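Local coordinates for protein putative rhamnosidase (Streptomyces avermitilis, PDB 3W5M) that hydrolyses terminal non-reducing alpha-L-rhamnose residues of alpha-L-rhamnosides, including citrus flavonoids and gum arabic, and binds L-rhamnose through a calcium-dependent carbohydrate-binding module, at residues F624-P628 with F660-W664; W664-L668 with V681-V685; G676-D680 with N690-G696; L737-G743 with K756-T761; A762-H766 with S820-V824. One frame throughout, in Å; residues are numbered along the deposited sequence.

Interaction 1: F624-P628 with F660-W664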
# COMPACT_ATOMS: atom_id res chain seq x y z
N PHE A 624 1.21 4.19 -0.03
CA PHE A 624 1.34 3.90 1.40
C PHE A 624 -0.06 3.46 1.89
O PHE A 624 -0.68 4.12 2.70
CB PHE A 624 1.84 5.13 2.16
CG PHE A 624 3.35 5.16 2.35
CD1 PHE A 624 4.20 4.67 1.36
CD2 PHE A 624 3.90 5.72 3.51
CE1 PHE A 624 5.59 4.71 1.54
CE2 PHE A 624 5.28 5.76 3.69
CZ PHE A 624 6.12 5.27 2.70
N LEU A 625 -0.53 2.33 1.36
CA LEU A 625 -1.81 1.71 1.74
C LEU A 625 -1.55 0.30 2.26
O LEU A 625 -1.35 -0.62 1.48
CB LEU A 625 -2.76 1.61 0.54
CG LEU A 625 -3.75 2.70 0.21
CD1 LEU A 625 -2.98 3.80 -0.55
CD2 LEU A 625 -4.88 2.13 -0.66
N SER A 626 -1.56 0.16 3.58
CA SER A 626 -1.23 -1.09 4.32
C SER A 626 0.24 -1.59 4.18
O SER A 626 0.89 -1.93 5.19
CB SER A 626 -2.21 -2.23 3.95
OG SER A 626 -1.95 -3.36 4.76
N VAL A 627 0.74 -1.63 2.95
CA VAL A 627 2.19 -1.94 2.73
C VAL A 627 2.74 -0.91 1.75
O VAL A 627 1.96 -0.33 0.96
CB VAL A 627 2.42 -3.37 2.19
CG1 VAL A 627 1.85 -4.45 3.14
CG2 VAL A 627 1.89 -3.54 0.79
N PRO A 628 4.06 -0.63 1.80
CA PRO A 628 4.65 0.30 0.84
C PRO A 628 4.73 -0.39 -0.56
O PRO A 628 5.51 -1.32 -0.76
CB PRO A 628 6.03 0.59 1.44
CG PRO A 628 6.38 -0.66 2.20
CD PRO A 628 5.07 -1.23 2.70
N PHE A 660 4.38 3.14 9.93
CA PHE A 660 4.08 2.43 8.68
C PHE A 660 5.23 1.50 8.31
O PHE A 660 5.02 0.33 8.02
CB PHE A 660 3.82 3.42 7.52
CG PHE A 660 3.18 2.77 6.30
CD1 PHE A 660 1.82 2.36 6.32
CD2 PHE A 660 3.91 2.57 5.14
CE1 PHE A 660 1.23 1.78 5.20
CE2 PHE A 660 3.34 1.99 4.01
CZ PHE A 660 1.99 1.59 4.05
N LEU A 661 6.45 2.03 8.33
CA LEU A 661 7.61 1.20 7.96
C LEU A 661 8.07 0.26 9.07
O LEU A 661 8.59 -0.80 8.77
CB LEU A 661 8.77 2.05 7.39
CG LEU A 661 8.28 2.80 6.15
CD1 LEU A 661 9.38 3.77 5.75
CD2 LEU A 661 7.88 1.87 5.00
N THR A 662 7.85 0.62 10.33
CA THR A 662 7.99 -0.35 11.45
C THR A 662 7.15 -1.58 11.21
O THR A 662 7.64 -2.71 11.31
CB THR A 662 7.67 0.28 12.84
OG1 THR A 662 8.56 1.36 13.08
CG2 THR A 662 7.81 -0.76 13.97
N LYS A 663 5.87 -1.38 10.89
CA LYS A 663 4.98 -2.47 10.56
C LYS A 663 5.52 -3.26 9.36
O LYS A 663 5.56 -4.50 9.40
CB LYS A 663 3.57 -1.91 10.23
CG LYS A 663 2.55 -2.97 9.91
CD LYS A 663 2.52 -3.25 8.43
CE LYS A 663 1.39 -4.17 8.06
NZ LYS A 663 1.47 -4.47 6.62
N TRP A 664 5.92 -2.57 8.31
CA TRP A 664 6.38 -3.27 7.11
C TRP A 664 7.66 -4.10 7.40
O TRP A 664 7.82 -5.20 6.87
CB TRP A 664 6.63 -2.33 5.93
CG TRP A 664 7.11 -3.10 4.71
CD1 TRP A 664 6.36 -3.92 3.92
CD2 TRP A 664 8.45 -3.15 4.21
NE1 TRP A 664 7.16 -4.46 2.93
CE2 TRP A 664 8.44 -4.00 3.08
CE3 TRP A 664 9.65 -2.56 4.60
CZ2 TRP A 664 9.59 -4.28 2.34
CZ3 TRP A 664 10.81 -2.82 3.84
CH2 TRP A 664 10.76 -3.71 2.74
O HOH W 1 3.50 -1.16 5.96
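The rings of Phe624 and Phe660 form an offset stack, centroids 4.6 Å apart and planes inclined by 18°, with Phe624 CB also lying over the Phe660 face as a CH-pi contact. Over the opposite face of Phe660 a water sits above the ring centre, while Ser626 N comes in at the edge, 3.6 Å from Phe660 CE1. A third flat group, the Trp664 indole, takes Pro628 over one face: Pro628 CG stands 3.6 Å from the centroid of the five-membered ring, and the two side chains cross at about a right angle. Phe660, its chi1 of -165° turning the ring away from its own backbone N, pushes that ring into the bend of loop 624-628, where CZ reaches the carbonyl carbons of both Phe624 and Val627 at 3.5 Å. With an alanine in place of Phe660, the bend would probably lose its filling, and Phe624 its stacking partner. Ser626 O is the polar link: Lys663 NZ donates to it at 3.0 Å, from 43° out of the carbonyl plane, and the same water donates to both Ser626 O and Phe660 O. Lys663 NZ is also salt-bridged to Asp667 and bonded to Trp347 O. All this is buried in the (alpha/alpha)6-barrel domain, where the loop runs on to the rhamnose-binding residue Asp630. Strand 587-594 meets Phe624 and Phe660 through Thr594, helix 641-654 covers Phe624, Leu661 and Trp664, and helix 698-710 closes on Leu661 and Trp664.

Interaction 2: W664-L668 with V681-V685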
# COMPACT_ATOMS: atom_id res chain seq x y z
N TRP A 664 5.92 -2.57 8.31
CA TRP A 664 6.38 -3.27 7.11
C TRP A 664 7.66 -4.10 7.40
O TRP A 664 7.82 -5.20 6.87
CB TRP A 664 6.63 -2.33 5.93
CG TRP A 664 7.11 -3.10 4.71
CD1 TRP A 664 6.36 -3.92 3.92
CD2 TRP A 664 8.45 -3.15 4.21
NE1 TRP A 664 7.16 -4.46 2.93
CE2 TRP A 664 8.44 -4.00 3.08
CE3 TRP A 664 9.65 -2.56 4.60
CZ2 TRP A 664 9.59 -4.28 2.34
CZ3 TRP A 664 10.81 -2.82 3.84
CH2 TRP A 664 10.76 -3.71 2.74
N LEU A 665 8.54 -3.58 8.23
CA LEU A 665 9.77 -4.36 8.55
C LEU A 665 9.45 -5.63 9.32
O LEU A 665 10.17 -6.63 9.22
CB LEU A 665 10.77 -3.50 9.32
CG LEU A 665 11.44 -2.41 8.50
CD1 LEU A 665 12.04 -1.37 9.47
CD2 LEU A 665 12.49 -3.03 7.59
N VAL A 666 8.35 -5.63 10.11
CA VAL A 666 7.86 -6.86 10.66
C VAL A 666 7.46 -7.84 9.55
O VAL A 666 7.77 -9.05 9.65
CB VAL A 666 6.66 -6.64 11.62
CG1 VAL A 666 6.15 -7.99 12.12
CG2 VAL A 666 7.14 -5.80 12.79
N ASP A 667 6.80 -7.33 8.51
CA ASP A 667 6.42 -8.18 7.36
C ASP A 667 7.68 -8.73 6.68
O ASP A 667 7.74 -9.91 6.32
CB ASP A 667 5.64 -7.42 6.30
CG ASP A 667 4.28 -6.90 6.78
OD1 ASP A 667 3.61 -7.58 7.62
OD2 ASP A 667 3.89 -5.81 6.27
N LEU A 668 8.67 -7.87 6.52
CA LEU A 668 9.89 -8.29 5.83
C LEU A 668 10.61 -9.40 6.60
O LEU A 668 11.00 -10.42 6.01
CB LEU A 668 10.81 -7.11 5.62
CG LEU A 668 12.10 -7.42 4.85
CD1 LEU A 668 11.81 -7.78 3.40
CD2 LEU A 668 13.02 -6.22 4.97
N VAL A 681 9.88 -9.26 -2.35
CA VAL A 681 8.66 -8.58 -1.85
C VAL A 681 8.29 -9.07 -0.47
O VAL A 681 8.54 -10.23 -0.12
CB VAL A 681 7.42 -8.74 -2.79
CG1 VAL A 681 7.68 -8.09 -4.15
CG2 VAL A 681 6.99 -10.20 -2.91
N ALA A 682 7.65 -8.19 0.31
CA ALA A 682 7.14 -8.57 1.62
C ALA A 682 5.81 -7.82 1.86
O ALA A 682 5.77 -6.61 1.67
CB ALA A 682 8.15 -8.22 2.70
N PRO A 683 4.74 -8.54 2.25
CA PRO A 683 4.56 -10.01 2.39
C PRO A 683 4.95 -10.76 1.13
O PRO A 683 4.76 -10.28 0.01
CB PRO A 683 3.06 -10.17 2.63
CG PRO A 683 2.67 -8.90 3.29
CD PRO A 683 3.50 -7.82 2.62
N ALA A 684 5.49 -11.96 1.32
CA ALA A 684 5.98 -12.76 0.21
C ALA A 684 4.83 -13.53 -0.43
O ALA A 684 4.19 -14.35 0.21
CB ALA A 684 7.11 -13.69 0.69
N VAL A 685 4.55 -13.20 -1.68
CA VAL A 685 3.56 -13.91 -2.48
C VAL A 685 4.14 -14.21 -3.85
O VAL A 685 5.11 -13.56 -4.28
CB VAL A 685 2.24 -13.10 -2.62
CG1 VAL A 685 1.56 -12.95 -1.28
CG2 VAL A 685 2.48 -11.73 -3.23
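Ala682 and Pro683, joined by a cis peptide bond, pass close beside helix 658-671, with the CA of Ala682 5.0 Å from that of Leu668 and the CA of Pro683 5.6 Å from that of Asp667. The polar tie is made by the indole of Trp664, whose NE1 donates to Ala682 O at 2.9 Å with an N-H...O angle of 150°. The oxygen lies near the indole plane, at its edge, while NE1 approaches Ala682 O from 42° above the carbonyl plane. Together with the packing on its faces, this bond probably keeps the indole from turning. Ala682 also turns its methyl toward the helix, and there CB rests 3.6 Å from Leu668 CA and 3.8 Å from Leu668 CD1. A chi1 of -178° at Leu668 carries its branch past that methyl. Asp667 and Pro683 lie side by side and point the same way, a looser contact of 4.2 Å between Asp667 OD2 and Pro683 CD; the carboxylate is held by its salt bridge to Lys663. The contact thus fastens the long connection between helices 658-671 and 698-710 back onto the first of them. Backbone bonding of Ala682 to Gly639 joins it to a neighbouring loop, while Thr641 and Ile644 of helix 641-654 and Ala698 of helix 698-710 enclose the indole.

Interaction 3: G676-D680 with N690-G696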
# COMPACT_ATOMS: atom_id res chain seq x y z
N GLY A 676 18.39 -17.02 5.64
CA GLY A 676 18.69 -15.61 5.98
C GLY A 676 18.55 -14.62 4.84
O GLY A 676 18.97 -13.46 4.96
N ALA A 677 17.98 -15.04 3.72
CA ALA A 677 17.83 -14.13 2.60
C ALA A 677 16.55 -13.28 2.78
O ALA A 677 15.47 -13.84 2.96
CB ALA A 677 17.79 -14.91 1.28
N PHE A 678 16.69 -11.96 2.72
CA PHE A 678 15.50 -11.10 2.54
C PHE A 678 14.90 -11.33 1.14
O PHE A 678 15.63 -11.47 0.15
CB PHE A 678 15.89 -9.63 2.75
CG PHE A 678 16.18 -9.26 4.20
CD1 PHE A 678 15.22 -9.49 5.19
CD2 PHE A 678 17.40 -8.67 4.57
CE1 PHE A 678 15.47 -9.14 6.53
CE2 PHE A 678 17.63 -8.29 5.89
CZ PHE A 678 16.66 -8.54 6.87
N THR A 679 13.56 -11.32 1.05
CA THR A 679 12.82 -11.55 -0.21
C THR A 679 12.69 -10.28 -1.08
O THR A 679 12.95 -9.17 -0.62
CB THR A 679 11.40 -12.10 0.10
OG1 THR A 679 10.76 -11.22 1.06
CG2 THR A 679 11.49 -13.53 0.70
N ASP A 680 12.33 -10.47 -2.36
CA ASP A 680 12.14 -9.36 -3.26
C ASP A 680 10.88 -8.56 -2.86
O ASP A 680 10.82 -7.36 -3.05
CB ASP A 680 11.98 -9.85 -4.71
CG ASP A 680 13.28 -10.48 -5.27
OD1 ASP A 680 14.35 -10.37 -4.63
OD2 ASP A 680 13.19 -11.08 -6.38
N ASN A 690 14.53 -13.99 -3.97
CA ASN A 690 15.14 -13.42 -2.76
C ASN A 690 16.64 -13.27 -2.95
O ASN A 690 17.20 -13.75 -3.95
CB ASN A 690 14.87 -14.32 -1.54
CG ASN A 690 15.40 -15.72 -1.71
OD1 ASN A 690 16.61 -15.96 -1.71
ND2 ASN A 690 14.49 -16.68 -1.84
N GLY A 691 17.31 -12.62 -2.00
CA GLY A 691 18.78 -12.51 -2.03
C GLY A 691 19.34 -11.58 -3.08
O GLY A 691 20.49 -11.74 -3.52
N VAL A 692 18.56 -10.57 -3.47
CA VAL A 692 18.94 -9.66 -4.51
C VAL A 692 19.47 -8.35 -3.96
O VAL A 692 18.75 -7.63 -3.23
CB VAL A 692 17.73 -9.36 -5.43
CG1 VAL A 692 18.03 -8.21 -6.40
CG2 VAL A 692 17.27 -10.62 -6.13
N ALA A 693 20.69 -8.01 -4.36
CA ALA A 693 21.31 -6.72 -4.04
C ALA A 693 20.47 -5.50 -4.38
O ALA A 693 20.03 -5.35 -5.51
CB ALA A 693 22.66 -6.60 -4.73
N GLY A 694 20.31 -4.60 -3.40
CA GLY A 694 19.58 -3.35 -3.56
C GLY A 694 18.09 -3.56 -3.33
O GLY A 694 17.32 -2.59 -3.25
N TRP A 695 17.68 -4.82 -3.22
CA TRP A 695 16.29 -5.19 -2.96
C TRP A 695 16.26 -5.70 -1.51
O TRP A 695 15.89 -4.96 -0.60
CB TRP A 695 15.75 -6.19 -4.03
CG TRP A 695 15.06 -5.47 -5.18
CD1 TRP A 695 13.70 -5.44 -5.44
CD2 TRP A 695 15.66 -4.60 -6.14
NE1 TRP A 695 13.44 -4.65 -6.52
CE2 TRP A 695 14.62 -4.10 -6.97
CE3 TRP A 695 16.99 -4.22 -6.43
CZ2 TRP A 695 14.86 -3.24 -8.04
CZ3 TRP A 695 17.23 -3.35 -7.49
CH2 TRP A 695 16.18 -2.87 -8.28
N GLY A 696 16.74 -6.92 -1.28
CA GLY A 696 16.81 -7.51 0.05
C GLY A 696 17.48 -6.60 1.06
O GLY A 696 17.16 -6.66 2.27
O HOH W 2 15.88 -9.71 -2.43
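Thr679 and Asn690 form a single beta bridge, CA atoms 3.9 Å apart, inside the long loop that joins helices 658-671 and 698-710 of the (alpha/alpha)6 barrel. Next to it Gly691 N donates to Phe678 O at 3.0 Å, almost straight at 174° and meeting the oxygen nearly end-on. Gly691 has a positive phi, and beyond it the chain curls so that Val692 O accepts from both Trp695 N and Gly696 N. This turn carries Trp695, one of the residues that bind rhamnose in the catalytic domain. Asn690 has CG between its backbone N and carbonyl carbon (chi1 59°), which lays OD1 3.4 Å from the methyl of Ala677. Phe678 leans on the other end of the segment: its CB is 3.3 Å from Gly696 O, while the ring runs on to meet Trp726. Asp680 crosses Val692 at about a right angle, OD1 standing 3.3 Å from Val692 CG2, and its OD2 is bonded to Tyr744 OH. Swapping Asp680 for an alanine would probably leave Tyr744 OH without this mate and a bridging water with one acceptor fewer. That water adds a second link between the segments, sharing Phe678 O with Gly691 N: it donates to this oxygen and to Asp680 OD1 at 2.8 Å, and accepts from Val692 N at 3.0 Å.

Interaction 4: L737-G743 with K756-T761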
# COMPACT_ATOMS: atom_id res chain seq x y z
N LEU A 737 34.49 -12.54 -1.27
CA LEU A 737 33.64 -11.38 -0.99
C LEU A 737 33.06 -10.68 -2.21
O LEU A 737 32.36 -9.67 -2.07
CB LEU A 737 34.34 -10.39 -0.04
CG LEU A 737 34.81 -11.03 1.28
CD1 LEU A 737 35.69 -10.03 2.00
CD2 LEU A 737 33.64 -11.48 2.15
N LEU A 738 33.32 -11.22 -3.40
CA LEU A 738 32.76 -10.64 -4.61
C LEU A 738 31.44 -11.33 -4.85
O LEU A 738 31.35 -12.55 -4.75
CB LEU A 738 33.70 -10.83 -5.82
CG LEU A 738 35.13 -10.29 -5.66
CD1 LEU A 738 35.89 -10.49 -6.97
CD2 LEU A 738 35.15 -8.82 -5.22
N ARG A 739 30.40 -10.55 -5.14
CA ARG A 739 29.08 -11.13 -5.35
C ARG A 739 28.82 -11.43 -6.83
O ARG A 739 29.33 -10.72 -7.70
CB ARG A 739 28.01 -10.19 -4.76
CG ARG A 739 28.08 -10.15 -3.23
CD ARG A 739 27.09 -11.14 -2.63
NE ARG A 739 25.70 -10.76 -2.94
CZ ARG A 739 24.70 -11.63 -3.08
NH1 ARG A 739 24.91 -12.93 -2.97
NH2 ARG A 739 23.47 -11.19 -3.36
N PRO A 740 27.97 -12.45 -7.10
CA PRO A 740 27.59 -12.81 -8.48
C PRO A 740 26.93 -11.65 -9.24
O PRO A 740 26.33 -10.77 -8.62
CB PRO A 740 26.56 -13.94 -8.28
CG PRO A 740 26.80 -14.48 -6.92
CD PRO A 740 27.36 -13.35 -6.10
N ALA A 741 27.04 -11.64 -10.57
CA ALA A 741 26.38 -10.62 -11.36
C ALA A 741 24.91 -11.01 -11.63
O ALA A 741 24.48 -11.18 -12.78
CB ALA A 741 27.15 -10.34 -12.67
N ASP A 742 24.16 -11.17 -10.55
CA ASP A 742 22.74 -11.51 -10.62
C ASP A 742 21.93 -10.33 -10.08
O ASP A 742 22.49 -9.43 -9.48
CB ASP A 742 22.44 -12.73 -9.75
CG ASP A 742 23.18 -13.98 -10.20
OD1 ASP A 742 23.57 -14.07 -11.40
OD2 ASP A 742 23.37 -14.88 -9.35
N GLY A 743 20.62 -10.37 -10.29
CA GLY A 743 19.73 -9.37 -9.68
C GLY A 743 19.13 -8.40 -10.67
O GLY A 743 19.38 -8.50 -11.88
N LYS A 756 26.20 -5.99 -12.86
CA LYS A 756 25.48 -6.39 -11.66
C LYS A 756 26.39 -6.88 -10.53
O LYS A 756 26.01 -6.80 -9.37
CB LYS A 756 24.38 -7.42 -12.00
CG LYS A 756 23.30 -6.85 -12.91
CD LYS A 756 22.41 -7.95 -13.47
CE LYS A 756 21.23 -7.33 -14.19
NZ LYS A 756 20.32 -8.42 -14.63
N ASP A 757 27.60 -7.37 -10.86
CA ASP A 757 28.55 -7.77 -9.80
C ASP A 757 29.16 -6.57 -9.06
O ASP A 757 29.39 -6.65 -7.86
CB ASP A 757 29.65 -8.72 -10.31
CG ASP A 757 30.43 -8.17 -11.51
OD1 ASP A 757 29.85 -7.43 -12.34
OD2 ASP A 757 31.63 -8.49 -11.63
N VAL A 758 29.38 -5.46 -9.75
CA VAL A 758 29.77 -4.19 -9.12
C VAL A 758 28.66 -3.75 -8.15
O VAL A 758 28.92 -3.41 -6.99
CB VAL A 758 30.02 -3.09 -10.17
CG1 VAL A 758 30.31 -1.74 -9.53
CG2 VAL A 758 31.17 -3.48 -11.09
N ILE A 759 27.43 -3.78 -8.63
CA ILE A 759 26.26 -3.43 -7.81
C ILE A 759 26.14 -4.32 -6.58
O ILE A 759 25.99 -3.83 -5.45
CB ILE A 759 24.94 -3.53 -8.59
CG1 ILE A 759 24.86 -2.53 -9.76
CG2 ILE A 759 23.74 -3.44 -7.63
CD1 ILE A 759 25.11 -1.07 -9.42
N ALA A 760 26.18 -5.63 -6.80
CA ALA A 760 25.97 -6.58 -5.73
C ALA A 760 27.06 -6.51 -4.69
O ALA A 760 26.78 -6.58 -3.49
CB ALA A 760 25.84 -7.99 -6.29
N THR A 761 28.32 -6.38 -5.12
CA THR A 761 29.39 -6.30 -4.15
C THR A 761 29.33 -4.95 -3.40
O THR A 761 29.58 -4.92 -2.21
CB THR A 761 30.78 -6.58 -4.79
OG1 THR A 761 30.74 -7.83 -5.50
CG2 THR A 761 31.81 -6.71 -3.69
O HOH W 3 24.80 -8.24 -2.62
O HOH W 4 23.12 -6.85 -8.78
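Thr761 OG1 is gripped from several sides: Arg739 N donates to it at 2.8 Å along an almost straight line (176°), it donates in turn to Asp757 O at 3.0 Å, and Tyr800 OH of helix 783-800 bonds to it as well. Asp757 O also takes Thr761 N, the two donors arriving from opposite faces of its plane. These bonds join the opening turns of helix 756-777, in the (alpha/alpha)6 barrel, to the loop that leads into it, where Ala741 is the centre of an inverse gamma turn. Ala741 CB rests 3.8 Å from Asp757 CB, and Asp757 sends OD2 to a salt bridge with Lys808. Farther along the helix the methyl of Ala760 touches Arg739 CB at 3.4 Å. From there the arginine chain bends twice, at chi2 and chi3, letting a water held in the guanidinium plane join NE to Ala760 O; NH1 and NH2 are bonded to His733 O and Gly691 O. Leu737 O, packed against Thr761 CG2, is buried without a polar partner. At the other end of the loop the extended side chain of Lys756 reaches Gly743, and NZ donates to Gly743 O at 2.9 Å, nearly head-on to the carbonyl at 171°. A second water links the backbones nearby, donating to Asp742 O at 2.7 Å and to Lys756 O at 3.0 Å.

Interaction 5: A762-H766 with S820-V824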
# COMPACT_ATOMS: atom_id res chain seq x y z
N ALA A 762 28.94 -3.86 -4.07
CA ALA A 762 28.80 -2.55 -3.42
C ALA A 762 27.73 -2.60 -2.32
O ALA A 762 27.94 -2.16 -1.17
CB ALA A 762 28.47 -1.48 -4.44
N TYR A 763 26.59 -3.22 -2.63
CA TYR A 763 25.52 -3.35 -1.64
C TYR A 763 25.87 -4.24 -0.43
O TYR A 763 25.47 -3.94 0.71
CB TYR A 763 24.18 -3.72 -2.30
CG TYR A 763 23.27 -2.51 -2.39
CD1 TYR A 763 22.58 -2.08 -1.26
CD2 TYR A 763 23.12 -1.78 -3.58
CE1 TYR A 763 21.77 -0.96 -1.30
CE2 TYR A 763 22.30 -0.66 -3.63
CZ TYR A 763 21.60 -0.26 -2.48
OH TYR A 763 20.78 0.86 -2.46
N PHE A 764 26.64 -5.30 -0.68
CA PHE A 764 27.14 -6.18 0.37
C PHE A 764 27.99 -5.39 1.39
O PHE A 764 27.75 -5.46 2.60
CB PHE A 764 27.92 -7.35 -0.30
CG PHE A 764 28.52 -8.37 0.65
CD1 PHE A 764 28.03 -8.60 1.94
CD2 PHE A 764 29.59 -9.16 0.22
CE1 PHE A 764 28.60 -9.55 2.77
CE2 PHE A 764 30.15 -10.13 1.05
CZ PHE A 764 29.65 -10.33 2.33
N ALA A 765 28.98 -4.65 0.88
CA ALA A 765 29.81 -3.77 1.70
C ALA A 765 28.98 -2.77 2.48
O ALA A 765 29.21 -2.58 3.67
CB ALA A 765 30.82 -3.02 0.84
N HIS A 766 28.04 -2.11 1.79
CA HIS A 766 27.23 -1.07 2.41
C HIS A 766 26.39 -1.64 3.57
O HIS A 766 26.24 -0.98 4.62
CB HIS A 766 26.30 -0.42 1.39
CG HIS A 766 25.56 0.78 1.90
ND1 HIS A 766 26.19 1.90 2.40
CD2 HIS A 766 24.23 1.04 1.98
CE1 HIS A 766 25.29 2.80 2.75
NE2 HIS A 766 24.09 2.30 2.52
N SER A 820 29.10 7.23 -3.09
CA SER A 820 28.10 7.26 -2.01
C SER A 820 28.43 6.34 -0.84
O SER A 820 28.30 6.73 0.32
CB SER A 820 26.72 6.87 -2.56
OG SER A 820 25.74 7.19 -1.59
N MET A 821 28.83 5.11 -1.14
CA MET A 821 29.04 4.05 -0.17
C MET A 821 30.48 4.02 0.34
O MET A 821 30.86 3.10 1.07
CB MET A 821 28.64 2.69 -0.74
CG MET A 821 27.15 2.61 -1.11
SD MET A 821 26.72 1.11 -1.99
CE MET A 821 24.92 1.29 -2.05
N ASN A 822 31.25 5.03 -0.04
CA ASN A 822 32.64 5.22 0.41
C ASN A 822 33.51 4.05 0.01
O ASN A 822 34.31 3.54 0.82
CB ASN A 822 32.68 5.54 1.92
CG ASN A 822 31.86 6.77 2.26
OD1 ASN A 822 32.01 7.81 1.63
ND2 ASN A 822 30.96 6.65 3.24
N LEU A 823 33.35 3.63 -1.25
CA LEU A 823 34.06 2.49 -1.78
C LEU A 823 35.30 2.88 -2.60
O LEU A 823 36.23 2.09 -2.66
CB LEU A 823 33.14 1.56 -2.56
CG LEU A 823 32.00 0.98 -1.69
CD1 LEU A 823 30.99 0.23 -2.53
CD2 LEU A 823 32.49 0.07 -0.57
N VAL A 824 35.32 4.08 -3.17
CA VAL A 824 36.48 4.57 -3.93
C VAL A 824 37.61 4.86 -2.92
O VAL A 824 37.37 5.53 -1.93
CB VAL A 824 36.16 5.89 -4.67
CG1 VAL A 824 37.33 6.33 -5.54
CG2 VAL A 824 34.92 5.77 -5.54
O HOH W 5 28.99 2.03 2.76
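Met821 has CG anti to its carbonyl carbon (chi1 -62°) and is extended beyond it, a straight chain that carries its methyl across to Tyr763; His766, with a chi1 of -172°, brings its imidazole across that chain. Met821 CE sits over the centre of the Tyr763 ring, 3.7 Å from the centroid and 13° off the normal, a CH-pi contact. The sulfur lies behind the methyl above the same face, at 5.0 Å from the centroid, so the pair is a Met-aromatic contact made chiefly through the methyl. Met821 crosses His766 at about a right angle, and its CG comes within 3.7 Å of His766 ND1. The polar edge of the imidazole is served by a water in the ring plane: it is bonded to His766 ND1 at 2.8 Å and donates to Met821 O at 2.7 Å. Leu823 adds a second, wholly apolar prong, CD1 on Ala762 CB at 3.6 Å and CD2 on Ala765 CB at 3.8 Å. Asn822, between them in sequence and with positive phi, completes the Schellman motif that ends helix 812-820. The contact therefore seats the end of that helix against helix 756-777. Phe796 and Ile792 of helix 783-800 close the alanine side, Arg856 of helix 854-863 touches Tyr763, His766 and Met821, and Tyr763 OH is bonded to Asn645 of helix 641-654.

From the N terminus, interaction 1 comes first, closing a loop of 31 residues that holds helix 641-654. Interaction 2 starts where it ends, sharing Trp664 on helix 658-671, and folds the following loop back onto that helix. Interaction 3 crosses interaction 2, since 676-680 lies before 681-685 and 690-696 after it; Leu668 packs on Phe678 where they meet. Interactions 4 and 5 follow in series, both on helix 756-777: the first closes the short approach to it, the second a span of 53 residues including helix 783-800. Loop 690-696 links the two groups, Val692 touching Gly743, and Ala693 packing on both Ala760 and Tyr763.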